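Local coordinates for protein ComZ (Thermus thermophilus, PDB 6QVI) that probably captures DNA for natural transformation, as a competence-associated pilin thought to sit at the tip of a pilus, at residues 73-78 and 96-101; 441-446 and 464-469; 458-463 and 473-478. One frame throughout, in Å; residues are numbered along the deposited sequence.

The chain starts in the pseudopilin-like domain with helix 12-40. Contact 1 closes a loop there, bringing strand 90-100 back to strand 74-76 in the antiparallel sheet that packs on this helix. The chain then enters the beta-solenoid domain, where the other two contacts lie, and returns to the first sheet with strand 517-529. Contact 2 runs from 441-446 to 464-469, contact 3 from 458-463 to 473-478. Their segments alternate, so the two loops cross. Strands 441-443 and 457-461 pair directly, and the two contacts touch. Together they tie successive solenoid coils on adjoining faces. Contact 1 lies apart, its centre about 48 Å from that of contact 2.

Contact 1. Residues 73-78 and 96-101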
# COMPACT_ATOMS: atom_id res chain seq x y z
N ASN A 73 6.83 29.80 3.76
CA ASN A 73 5.61 29.49 3.04
C ASN A 73 5.49 30.01 1.62
O ASN A 73 4.40 30.19 1.17
CB ASN A 73 4.41 29.96 3.82
CG ASN A 73 4.37 29.40 5.20
OD1 ASN A 73 4.47 28.20 5.39
ND2 ASN A 73 4.23 30.26 6.17
N ARG A 74 6.56 30.15 0.88
CA ARG A 74 6.46 30.69 -0.44
C ARG A 74 7.44 30.00 -1.35
O ARG A 74 8.49 29.60 -0.95
CB ARG A 74 6.71 32.19 -0.31
CG ARG A 74 7.38 32.89 -1.46
CD ARG A 74 7.92 34.24 -1.04
NE ARG A 74 9.10 34.61 -1.81
CZ ARG A 74 9.06 35.22 -2.97
NH1 ARG A 74 7.92 35.56 -3.52
NH2 ARG A 74 10.17 35.52 -3.60
N LEU A 75 7.06 29.84 -2.60
CA LEU A 75 7.90 29.19 -3.57
C LEU A 75 7.69 29.81 -4.91
O LEU A 75 6.63 29.77 -5.44
CB LEU A 75 7.55 27.73 -3.63
CG LEU A 75 8.05 27.03 -4.86
CD1 LEU A 75 9.53 26.85 -4.71
CD2 LEU A 75 7.40 25.69 -4.99
N VAL A 76 8.74 30.31 -5.51
CA VAL A 76 8.60 30.99 -6.79
C VAL A 76 8.67 29.99 -7.92
O VAL A 76 9.70 29.35 -8.12
CB VAL A 76 9.65 32.10 -6.96
CG1 VAL A 76 9.53 32.67 -8.34
CG2 VAL A 76 9.39 33.17 -5.90
N LEU A 77 7.60 29.90 -8.70
CA LEU A 77 7.58 29.02 -9.87
C LEU A 77 8.02 29.69 -11.16
O LEU A 77 8.40 28.98 -12.09
CB LEU A 77 6.20 28.45 -10.12
CG LEU A 77 5.47 27.86 -8.94
CD1 LEU A 77 4.04 27.57 -9.40
CD2 LEU A 77 6.21 26.64 -8.47
N ALA A 78 7.94 31.03 -11.27
CA ALA A 78 8.37 31.70 -12.51
C ALA A 78 8.53 33.20 -12.27
O ALA A 78 7.62 33.86 -11.76
CB ALA A 78 7.37 31.48 -13.66
N ALA A 96 4.85 33.96 -11.35
CA ALA A 96 3.96 33.03 -10.65
C ALA A 96 4.65 32.60 -9.37
O ALA A 96 5.81 32.18 -9.39
CB ALA A 96 3.63 31.81 -11.51
N THR A 97 3.93 32.72 -8.26
CA THR A 97 4.41 32.36 -6.94
C THR A 97 3.38 31.44 -6.30
O THR A 97 2.18 31.66 -6.45
CB THR A 97 4.62 33.57 -6.02
OG1 THR A 97 5.48 34.52 -6.66
CG2 THR A 97 5.27 33.15 -4.75
N LEU A 98 3.88 30.41 -5.61
CA LEU A 98 3.06 29.42 -4.94
C LEU A 98 3.23 29.59 -3.44
O LEU A 98 4.36 29.60 -2.95
CB LEU A 98 3.45 28.00 -5.36
CG LEU A 98 2.67 26.94 -4.57
CD1 LEU A 98 1.20 27.12 -4.83
CD2 LEU A 98 3.12 25.51 -4.91
N TYR A 99 2.12 29.78 -2.74
CA TYR A 99 2.12 29.98 -1.30
C TYR A 99 1.34 28.88 -0.59
O TYR A 99 0.22 28.54 -0.99
CB TYR A 99 1.49 31.34 -0.95
CG TYR A 99 2.11 32.50 -1.66
CD1 TYR A 99 1.66 32.89 -2.92
CD2 TYR A 99 3.11 33.24 -1.06
CE1 TYR A 99 2.21 33.97 -3.57
CE2 TYR A 99 3.66 34.33 -1.69
CZ TYR A 99 3.21 34.70 -2.94
OH TYR A 99 3.83 35.80 -3.57
N LYS A 100 1.90 28.36 0.50
CA LYS A 100 1.17 27.40 1.31
C LYS A 100 0.63 28.09 2.55
O LYS A 100 1.21 29.05 3.07
CB LYS A 100 2.04 26.20 1.71
CG LYS A 100 2.81 26.37 2.97
CD LYS A 100 3.66 25.14 3.23
CE LYS A 100 3.43 24.62 4.61
NZ LYS A 100 4.60 23.79 4.95
N ASP A 101 -0.52 27.60 3.01
CA ASP A 101 -1.14 28.11 4.22
C ASP A 101 -0.36 27.68 5.46
O ASP A 101 0.04 26.52 5.59
CB ASP A 101 -2.57 27.58 4.32
CG ASP A 101 -3.42 28.34 5.32
OD1 ASP A 101 -4.18 29.25 4.90
OD2 ASP A 101 -3.32 28.03 6.53
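N73, A96 and L98 have the most surface buried here, in an antiparallel pairing of strand 74-76 with strand 90-100. At one end N73 O accepts K100 N at 3.2 Å, with the donor above the carbonyl plane. The N73 side chain crosses that of K100 at about a right angle, with N73 OD1 3.5 Å from K100 CG. K100 NZ bonds elsewhere, to A56 O.

L98 holds the middle. It forms a hydrogen-bonded pair with L75: L98 N reaches L75 O at 2.8 Å, nearly straight at 168°, and L75 N returns to L98 O. CG of L98 is anti to the backbone N (chi1 175°). L98 CD2 meets L75 CD2 at 4.3 Å, and L98 CB meets L77 CD1 at 4.1 Å. L32 of helix 12-40 and F70 of a loop also touch L98.

A96 closes the other end in a classic beta bulge. Its carbonyl O accepts two amides. A78 N reaches A96 O at 3.1 Å, in the plane and on a lone pair; L77 N comes from above the plane. A96 N returns to A78 O. Y28 of helix 12-40 touches L77, A78 and A96.

R74, V76, T97 and Y99 point to the other face. The R74 chain runs extended beside the Y99 ring, the guanidinium and ring planes 46° apart.

The chemistry is thus two-sided. An apolar face made by L75, A78, A96 and L98 turns to the helix side, as expected of a pilin-like sheet, while the other face mixes R74, T97, the Y99 ring and aliphatic V76.

Contact 2. Residues 441-446 and 464-469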
# COMPACT_ATOMS: atom_id res chain seq x y z
N ILE A 441 -3.64 -17.53 9.01
CA ILE A 441 -2.54 -17.96 8.16
C ILE A 441 -1.39 -18.41 9.04
O ILE A 441 -0.93 -17.67 9.91
CB ILE A 441 -2.03 -16.86 7.21
CG1 ILE A 441 -3.07 -16.55 6.15
CG2 ILE A 441 -0.71 -17.30 6.54
CD1 ILE A 441 -2.49 -15.80 5.05
N TYR A 442 -0.88 -19.59 8.76
CA TYR A 442 0.27 -20.13 9.44
C TYR A 442 1.32 -20.40 8.39
O TYR A 442 1.10 -21.21 7.48
CB TYR A 442 -0.09 -21.42 10.19
CG TYR A 442 0.81 -21.74 11.38
CD1 TYR A 442 2.19 -21.84 11.23
CD2 TYR A 442 0.27 -21.87 12.65
CE1 TYR A 442 2.99 -22.11 12.33
CE2 TYR A 442 1.06 -22.12 13.75
CZ TYR A 442 2.42 -22.24 13.59
OH TYR A 442 3.21 -22.50 14.70
N GLN A 443 2.47 -19.73 8.52
CA GLN A 443 3.62 -19.99 7.65
C GLN A 443 4.69 -20.76 8.42
O GLN A 443 5.34 -20.20 9.31
CB GLN A 443 4.18 -18.68 7.09
CG GLN A 443 5.59 -18.80 6.56
CD GLN A 443 6.16 -17.46 6.21
OE1 GLN A 443 5.43 -16.48 6.12
NE2 GLN A 443 7.46 -17.40 5.96
N ARG A 444 4.93 -22.01 8.04
CA ARG A 444 6.09 -22.73 8.55
C ARG A 444 7.19 -22.92 7.51
O ARG A 444 8.29 -23.38 7.88
CB ARG A 444 5.68 -24.11 9.13
CG ARG A 444 4.32 -24.17 9.86
CD ARG A 444 3.92 -25.58 10.35
NE ARG A 444 2.83 -25.52 11.33
CZ ARG A 444 1.53 -25.45 11.04
NH1 ARG A 444 1.09 -25.43 9.78
NH2 ARG A 444 0.66 -25.38 12.03
N GLY A 445 6.95 -22.57 6.24
CA GLY A 445 8.02 -22.49 5.25
C GLY A 445 9.00 -21.37 5.54
O GLY A 445 8.66 -20.36 6.16
N GLN A 446 10.25 -21.57 5.12
CA GLN A 446 11.24 -20.60 5.57
C GLN A 446 11.14 -19.29 4.79
O GLN A 446 11.32 -18.22 5.37
CB GLN A 446 12.65 -21.20 5.48
CG GLN A 446 13.00 -21.88 6.80
CD GLN A 446 14.48 -21.89 7.19
OE1 GLN A 446 14.81 -22.33 8.29
NE2 GLN A 446 15.36 -21.40 6.30
N ASN A 464 11.78 -17.80 10.02
CA ASN A 464 11.19 -17.72 8.70
C ASN A 464 10.88 -16.28 8.38
O ASN A 464 10.54 -15.49 9.27
CB ASN A 464 9.93 -18.59 8.68
CG ASN A 464 10.24 -20.00 9.16
OD1 ASN A 464 10.67 -20.18 10.29
ND2 ASN A 464 9.98 -20.99 8.35
N VAL A 465 11.03 -15.93 7.12
CA VAL A 465 10.86 -14.56 6.67
C VAL A 465 9.82 -14.52 5.56
O VAL A 465 9.76 -15.41 4.70
CB VAL A 465 12.23 -13.94 6.26
CG1 VAL A 465 12.88 -14.70 5.15
CG2 VAL A 465 12.08 -12.47 5.87
N LEU A 466 8.96 -13.51 5.61
CA LEU A 466 7.94 -13.29 4.60
C LEU A 466 8.25 -12.00 3.88
O LEU A 466 8.45 -10.96 4.53
CB LEU A 466 6.55 -13.23 5.21
CG LEU A 466 5.46 -12.79 4.25
CD1 LEU A 466 5.36 -13.76 3.07
CD2 LEU A 466 4.23 -12.81 5.04
N PHE A 467 8.36 -12.08 2.57
CA PHE A 467 8.58 -10.92 1.74
C PHE A 467 7.29 -10.55 1.04
O PHE A 467 6.62 -11.41 0.47
CB PHE A 467 9.68 -11.17 0.71
CG PHE A 467 10.91 -11.80 1.29
CD1 PHE A 467 12.06 -11.04 1.51
CD2 PHE A 467 10.96 -13.15 1.58
CE1 PHE A 467 13.21 -11.62 2.02
CE2 PHE A 467 12.11 -13.74 2.10
CZ PHE A 467 13.24 -12.97 2.31
N GLY A 468 6.97 -9.26 1.05
CA GLY A 468 5.68 -8.84 0.57
C GLY A 468 5.10 -7.91 1.62
O GLY A 468 5.57 -6.78 1.75
N SER A 469 4.05 -8.35 2.33
CA SER A 469 3.39 -7.55 3.36
C SER A 469 2.34 -8.42 4.02
O SER A 469 1.78 -9.32 3.38
CB SER A 469 2.73 -6.29 2.77
OG SER A 469 2.05 -6.62 1.56
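N464 buries the largest share of this contact. Its CG is anti to the carbonyl carbon (chi1 -53°), which sends the amide toward the turn at 444-446. N464 ND2 donates to G445 O at 2.6 Å. The bond is fairly straight at the hydrogen, 163°, and G445 O lies close to the amide plane of N464. Seen from the acceptor, the N-H comes from above the carbonyl plane and not along a lone pair. CG of Q446 lies 3.5 Å from N464 ND2; the two side chains cross at about a right angle, their amide planes 80° apart.

V465 takes part through its backbone. V465 N donates to Q446 O at 2.9 Å, nearly along the C=O axis. V465 O receives Q443 NE2 at 3.3 Å, a weak bond. The Q443 chain is extended beyond CG, with CG anti to the backbone N, and so reaches across to the 464-469 segment. Q443 NE2 also donates to G445 O at 3.2 Å. That oxygen is therefore gripped by two side-chain amides, one from each segment.

L466 meets the other end of the Q443 amide, with L466 CB 3.6 Å from Q443 OE1. F467 turns its ring so that CG2 of V465 lies over one face near the rim; Y191 packs with this ring edge-to-face.

The contact lies at a bend between solenoid faces. Strand 441-443 pairs with strand 457-461, and F458 touches I441, Q443 and L466. Strand 465-467 runs between strands 447-449 and 491-496, parallel to both, and V465 rests on V495. On the far side, R444 forms a salt bridge with D414.

Contact 3. Residues 458-463 and 473-478; sequences FRVVKG and NQFCTT
Backbone hydrogen bonds set the frame. Strands 457-461 and 474-478 run parallel, in register F458 with F475 through V461 with T478. F458 N donates to Q474 O at 2.8 Å, and F458 O takes C476 N. V460 repeats the pattern, with its N to C476 O and V460 O taking T478 N at 2.9 Å. K462 N extends it to T478 O.

Aromatic and apolar packing fills the face of F458, V460, F475 and T477. Both phenylalanines have CG anti to the backbone N, so their rings lie side by side. The planes are 24° apart but slid, and barely overlap; CD2 of F458 meets CE2 of F475 at 3.8 Å. CZ of F475 touches CG1 of V460 at 4.1 Å. An alanine in place of F475 would lose both ring contacts and would probably loosen the packing with V470 and V494 too.

Polar and covalent links occupy the other face. C476 is disulfide-bonded to C486, R459 forms a salt bridge with D440, and T478 OG1 is hydrogen-bonded with Y442 OH.

The chemistry implies a coil-to-coil joint of the beta-solenoid: apolar groups side by side on the inner face, a disulfide and a salt bridge on the opposite face.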
# COMPACT_ATOMS: atom_id res chain seq x y z
N PHE A 458 -2.11 -13.92 11.72
CA PHE A 458 -1.11 -14.49 10.86
C PHE A 458 -0.01 -14.99 11.73
O PHE A 458 0.64 -14.20 12.34
CB PHE A 458 -0.57 -13.43 9.98
CG PHE A 458 0.68 -13.79 9.32
CD1 PHE A 458 0.69 -14.15 8.03
CD2 PHE A 458 1.85 -13.71 9.98
CE1 PHE A 458 1.84 -14.47 7.40
CE2 PHE A 458 3.02 -14.01 9.36
CZ PHE A 458 3.02 -14.39 8.07
N ARG A 459 0.20 -16.30 11.76
CA ARG A 459 1.23 -16.91 12.56
C ARG A 459 2.44 -17.23 11.75
O ARG A 459 2.35 -17.51 10.59
CB ARG A 459 0.76 -18.19 13.21
CG ARG A 459 -0.31 -18.00 14.24
CD ARG A 459 -0.53 -19.23 15.09
NE ARG A 459 -1.46 -18.92 16.15
CZ ARG A 459 -2.75 -18.80 15.96
NH1 ARG A 459 -3.23 -18.97 14.76
NH2 ARG A 459 -3.55 -18.51 16.95
N VAL A 460 3.58 -17.19 12.39
CA VAL A 460 4.82 -17.47 11.73
C VAL A 460 5.77 -18.02 12.78
O VAL A 460 5.63 -17.76 13.95
CB VAL A 460 5.34 -16.21 11.09
CG1 VAL A 460 5.71 -15.22 12.15
CG2 VAL A 460 6.46 -16.48 10.13
N VAL A 461 6.70 -18.82 12.35
CA VAL A 461 7.68 -19.46 13.21
C VAL A 461 8.97 -18.65 13.23
O VAL A 461 9.36 -18.05 12.21
CB VAL A 461 7.91 -20.89 12.72
CG1 VAL A 461 6.79 -21.83 13.21
CG2 VAL A 461 7.87 -20.85 11.21
N LYS A 462 9.65 -18.62 14.38
CA LYS A 462 10.98 -18.02 14.46
C LYS A 462 11.86 -18.51 13.32
O LYS A 462 11.90 -19.71 13.02
CB LYS A 462 11.64 -18.39 15.79
CG LYS A 462 10.71 -18.58 16.97
CD LYS A 462 11.40 -19.38 18.11
CE LYS A 462 11.04 -18.83 19.52
NZ LYS A 462 12.10 -19.05 20.54
N GLY A 463 12.56 -17.60 12.67
CA GLY A 463 13.54 -17.96 11.66
C GLY A 463 13.08 -17.81 10.23
O GLY A 463 13.92 -17.74 9.32
N ASN A 473 -5.43 -9.01 11.35
CA ASN A 473 -6.01 -8.45 12.55
C ASN A 473 -5.10 -8.66 13.74
O ASN A 473 -5.12 -7.83 14.66
CB ASN A 473 -7.38 -9.07 12.79
CG ASN A 473 -8.16 -8.33 13.82
OD1 ASN A 473 -8.03 -8.60 15.02
ND2 ASN A 473 -8.93 -7.34 13.38
N GLN A 474 -4.26 -9.70 13.68
CA GLN A 474 -3.27 -10.00 14.71
C GLN A 474 -2.09 -10.71 14.07
O GLN A 474 -2.25 -11.50 13.14
CB GLN A 474 -3.84 -10.88 15.82
CG GLN A 474 -4.61 -10.19 16.90
CD GLN A 474 -4.84 -11.11 18.11
OE1 GLN A 474 -5.95 -11.19 18.64
NE2 GLN A 474 -3.77 -11.81 18.54
N PHE A 475 -0.91 -10.47 14.60
CA PHE A 475 0.32 -11.06 14.13
C PHE A 475 0.88 -11.78 15.32
O PHE A 475 0.81 -11.27 16.42
CB PHE A 475 1.27 -9.96 13.71
CG PHE A 475 2.56 -10.44 13.15
CD1 PHE A 475 3.57 -10.82 13.97
CD2 PHE A 475 2.78 -10.42 11.82
CE1 PHE A 475 4.75 -11.22 13.45
CE2 PHE A 475 3.97 -10.82 11.30
CZ PHE A 475 4.95 -11.21 12.11
N CYS A 476 1.42 -12.97 15.11
CA CYS A 476 1.93 -13.78 16.19
C CYS A 476 3.08 -14.67 15.78
O CYS A 476 3.13 -15.17 14.69
CB CYS A 476 0.77 -14.61 16.68
SG CYS A 476 1.14 -15.98 17.74
N THR A 477 4.04 -14.84 16.68
CA THR A 477 5.20 -15.65 16.39
C THR A 477 5.22 -16.85 17.28
O THR A 477 4.79 -16.77 18.40
CB THR A 477 6.46 -14.86 16.61
OG1 THR A 477 6.26 -13.58 16.05
CG2 THR A 477 7.59 -15.47 15.91
N THR A 478 5.71 -17.97 16.80
CA THR A 478 5.71 -19.14 17.64
C THR A 478 7.04 -19.77 17.68
O THR A 478 7.85 -19.55 16.80
CB THR A 478 4.80 -20.20 17.07
OG1 THR A 478 4.95 -20.21 15.65
CG2 THR A 478 3.41 -19.92 17.44